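Local atomic coordinates of unsaturated chondroitin disaccharide hydrolase (Streptococcus agalactiae, PDB entry 3WUX), a protein that hydrolyses unsaturated chondroitin, hyaluronan and heparin disaccharides, releasing the unsaturated uronic acid and preferring sulfated glycosaminoglycan substrates. Residues A[77-82]-A[92-97]. The protein carries 2 engineered substitutions. Residues are numbered along the deposited sequence; the frame is centred on the assembly and turned at random.
With EDO (1,2-ethanediol), chain K.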
ATOM      1  N   CYS A  77       0.723  -8.547   7.887  1.00 22.03           N
ATOM      2  CA  CYS A  77      -0.525  -9.293   8.062  1.00 23.26           C
ATOM      3  C   CYS A  77      -0.632  -9.901   9.447  1.00 21.52           C
ATOM      4  O   CYS A  77      -1.703  -9.917  10.044  1.00 24.84           O
ATOM      5  CB  CYS A  77      -0.657 -10.388   7.002  1.00 26.40           C
ATOM      6  SG  CYS A  77      -0.982  -9.770   5.330  1.00 26.68           S
ATOM      7  N   LEU A  78       0.492 -10.403   9.952  1.00 21.85           N
ATOM      8  CA  LEU A  78       0.535 -11.015  11.267  1.00 20.81           C
ATOM      9  C   LEU A  78       0.262  -9.986  12.355  1.00 25.30           C
ATOM     10  O   LEU A  78      -0.498 -10.243  13.291  1.00 26.87           O
ATOM     11  CB  LEU A  78       1.905 -11.672  11.494  1.00 25.58           C
ATOM     12  CG  LEU A  78       2.230 -12.848  10.571  1.00 30.79           C
ATOM     13  CD1 LEU A  78       3.606 -13.443  10.903  1.00 27.16           C
ATOM     14  CD2 LEU A  78       1.135 -13.917  10.640  1.00 29.56           C
ATOM     15  N   TRP A  79       0.883  -8.817  12.242  1.00 20.31           N
ATOM     16  CA  TRP A  79       0.675  -7.779  13.248  1.00 23.26           C
ATOM     17  C   TRP A  79      -0.778  -7.267  13.230  1.00 20.72           C
ATOM     18  O   TRP A  79      -1.386  -7.066  14.292  1.00 24.70           O
ATOM     19  CB  TRP A  79       1.659  -6.617  13.071  1.00 22.99           C
ATOM     20  CG  TRP A  79       3.103  -6.913  13.455  1.00 24.28           C
ATOM     21  CD1 TRP A  79       4.212  -6.715  12.679  1.00 25.42           C
ATOM     22  CD2 TRP A  79       3.581  -7.422  14.712  1.00 22.10           C
ATOM     23  NE1 TRP A  79       5.346  -7.079  13.375  1.00 25.70           N
ATOM     24  CE2 TRP A  79       4.984  -7.518  14.620  1.00 25.46           C
ATOM     25  CE3 TRP A  79       2.956  -7.811  15.902  1.00 23.56           C
ATOM     26  CZ2 TRP A  79       5.776  -7.999  15.674  1.00 21.21           C
ATOM     27  CZ3 TRP A  79       3.743  -8.278  16.953  1.00 28.42           C
ATOM     28  CH2 TRP A  79       5.138  -8.367  16.828  1.00 27.66           C
ATOM     29  N   LEU A  80      -1.327  -7.051  12.035  1.00 22.54           N
ATOM     30  CA  LEU A  80      -2.732  -6.639  11.904  1.00 22.56           C
ATOM     31  C   LEU A  80      -3.680  -7.633  12.569  1.00 25.56           C
ATOM     32  O   LEU A  80      -4.574  -7.239  13.323  1.00 28.14           O
ATOM     33  CB  LEU A  80      -3.123  -6.464  10.438  1.00 24.05           C
ATOM     34  CG  LEU A  80      -2.435  -5.266   9.777  1.00 24.43           C
ATOM     35  CD1 LEU A  80      -2.830  -5.184   8.328  1.00 23.32           C
ATOM     36  CD2 LEU A  80      -2.771  -3.948  10.487  1.00 20.37           C
ATOM     37  N   ALA A  81      -3.471  -8.917  12.291  1.00 23.54           N
ATOM     38  CA  ALA A  81      -4.255  -9.970  12.939  1.00 27.33           C
ATOM     39  C   ALA A  81      -4.080  -9.950  14.457  1.00 31.35           C
ATOM     40  O   ALA A  81      -5.044 -10.153  15.205  1.00 30.89           O
ATOM     41  CB  ALA A  81      -3.888 -11.326  12.372  1.00 25.25           C
ATOM     42  N   TYR A  82      -2.854  -9.697  14.912  1.00 23.70           N
ATOM     43  CA  TYR A  82      -2.548  -9.647  16.341  1.00 28.58           C
ATOM     44  C   TYR A  82      -3.317  -8.525  17.018  1.00 26.65           C
ATOM     45  O   TYR A  82      -3.772  -8.655  18.160  1.00 29.18           O
ATOM     46  CB  TYR A  82      -1.044  -9.450  16.555  1.00 24.35           C
ATOM     47  CG  TYR A  82      -0.610  -9.362  18.003  1.00 31.22           C
ATOM     48  CD1 TYR A  82      -0.772 -10.439  18.864  1.00 29.30           C
ATOM     49  CD2 TYR A  82      -0.012  -8.214  18.503  1.00 27.58           C
ATOM     50  CE1 TYR A  82      -0.364 -10.370  20.190  1.00 28.43           C
ATOM     51  CE2 TYR A  82       0.407  -8.136  19.829  1.00 31.05           C
ATOM     52  CZ  TYR A  82       0.222  -9.219  20.663  1.00 31.77           C
ATOM     53  OH  TYR A  82       0.628  -9.143  21.972  1.00 31.78           O
ATOM     54  N   ASN A  92       4.711 -13.785  18.498  1.00 34.08           N
ATOM     55  CA  ASN A  92       5.943 -14.571  18.560  1.00 27.44           C
ATOM     56  C   ASN A  92       6.542 -14.760  17.172  1.00 25.86           C
ATOM     57  O   ASN A  92       7.719 -14.477  16.940  1.00 28.06           O
ATOM     58  CB  ASN A  92       5.670 -15.929  19.234  1.00 32.77           C
ATOM     59  CG  ASN A  92       6.940 -16.702  19.534  1.00 36.66           C
ATOM     60  OD1 ASN A  92       7.521 -17.325  18.646  1.00 32.29           O
ATOM     61  ND2 ASN A  92       7.372 -16.675  20.798  1.00 28.85           N
ATOM     62  N   ILE A  93       5.711 -15.189  16.231  1.00 31.84           N
ATOM     63  CA  ILE A  93       6.163 -15.425  14.869  1.00 25.54           C
ATOM     64  C   ILE A  93       6.587 -14.144  14.158  1.00 35.62           C
ATOM     65  O   ILE A  93       7.627 -14.112  13.501  1.00 28.12           O
ATOM     66  CB  ILE A  93       5.074 -16.082  14.037  1.00 29.08           C
ATOM     67  CG1 ILE A  93       4.615 -17.370  14.710  1.00 34.81           C
ATOM     68  CG2 ILE A  93       5.580 -16.351  12.633  1.00 30.88           C
ATOM     69  CD1 ILE A  93       3.354 -17.920  14.125  1.00 42.21           C
ATOM     70  N   ALA A  94       5.771 -13.097  14.265  1.00 31.91           N
ATOM     71  CA  ALA A  94       6.129 -11.818  13.660  1.00 30.48           C
ATOM     72  C   ALA A  94       7.403 -11.222  14.279  1.00 29.54           C
ATOM     73  O   ALA A  94       8.187 -10.571  13.579  1.00 29.24           O
ATOM     74  CB  ALA A  94       4.952 -10.830  13.706  1.00 25.95           C
ATOM     75  N   HIS A  95       7.641 -11.454  15.570  1.00 28.65           N
ATOM     76  CA  HIS A  95       8.902 -10.983  16.152  1.00 29.00           C
ATOM     77  C   HIS A  95      10.122 -11.741  15.611  1.00 28.93           C
ATOM     78  O   HIS A  95      11.205 -11.168  15.478  1.00 27.90           O
ATOM     79  CB  HIS A  95       8.895 -10.996  17.678  1.00 30.51           C
ATOM     80  CG  HIS A  95      10.145 -10.429  18.272  1.00 32.27           C
ATOM     81  ND1 HIS A  95      10.504  -9.104  18.112  1.00 29.11           N
ATOM     82  CD2 HIS A  95      11.131 -11.006  18.989  1.00 28.63           C
ATOM     83  CE1 HIS A  95      11.653  -8.893  18.727  1.00 35.90           C
ATOM     84  NE2 HIS A  95      12.057 -10.026  19.271  1.00 34.71           N
ATOM     85  N   LYS A  96       9.949 -13.022  15.290  1.00 35.53           N
ATOM     86  CA  LYS A  96      11.001 -13.762  14.592  1.00 33.72           C
ATOM     87  C   LYS A  96      11.296 -13.134  13.237  1.00 30.97           C
ATOM     88  O   LYS A  96      12.456 -13.038  12.829  1.00 29.04           O
ATOM     89  CB  LYS A  96      10.605 -15.223  14.388  1.00 36.59           C
ATOM     90  CG  LYS A  96      10.958 -16.124  15.551  1.00 48.06           C
ATOM     91  CD  LYS A  96      10.768 -17.585  15.169  1.00 57.94           C
ATOM     92  CE  LYS A  96      11.508 -18.521  16.125  1.00 66.72           C
ATOM     93  NZ  LYS A  96      12.957 -18.708  15.772  1.00 59.32           N
ATOM     94  N   ASN A  97      10.248 -12.726  12.528  1.00 34.31           N
ATOM     95  CA  ASN A  97      10.445 -12.005  11.272  1.00 28.06           C
ATOM     96  C   ASN A  97      11.267 -10.749  11.514  1.00 23.47           C
ATOM     97  O   ASN A  97      12.229 -10.487  10.793  1.00 31.24           O
ATOM     98  CB  ASN A  97       9.117 -11.588  10.620  1.00 26.39           C
ATOM     99  CG  ASN A  97       8.319 -12.754  10.060  1.00 36.33           C
ATOM    100  OD1 ASN A  97       7.177 -12.570   9.631  1.00 33.12           O
ATOM    101  ND2 ASN A  97       8.902 -13.945  10.057  1.00 37.06           N
TER
HETATM  102  C1  EDO K 410      14.716  -9.366  21.075  1.00 40.33           C
HETATM  103  O1  EDO K 410      14.300 -10.697  20.774  1.00 40.60           O
HETATM  104  C2  EDO K 410      13.586  -8.635  21.779  1.00 34.35           C
HETATM  105  O2  EDO K 410      13.925  -7.262  22.002  1.00 43.97           O
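A94 puts its methyl group against one face of the W79 indole: CB stands 3.6 Å from the centroid of the six-membered ring and 21° off the ring normal, which meets the geometry of a CH-pi contact. With CG anti to its own carbonyl carbon (chi1 -72°), W79 sends the indole across to helix 88-106, although its CB does not point there. Followed from CB outward, the side chain first engages A94 at CD2, and NE1 lies equally near that methyl while giving its N-H to the carbonyl oxygen of S123. The closest approach comes at the ring fusion, CE2 to A94 CB at 3.4 Å; CZ2 continues the overlap and also nears the backbone N of H95. Helices 71-85 and 88-106 form an antiparallel helical hairpin of the alpha6/alpha6-barrel, their local axes 9.4 Å apart and their directions 149° from each other. L78 fills the other part of the interface. Its CB meets A94 CB at 3.9 Å, and its CD1 reaches both I93 CG2 and N97 OD1, the L78 side chain crossing each of these two at about a right angle. N97 OD1 also accepts a hydrogen bond from T75 OG1, on helix 71-85 about one turn before L78. At the periphery, H95 bonds E127 through ND1, and its NE2 shares a hydrogen bond of 2.8 Å with O1 of an ethanediol that probably came from the crystallisation liquor.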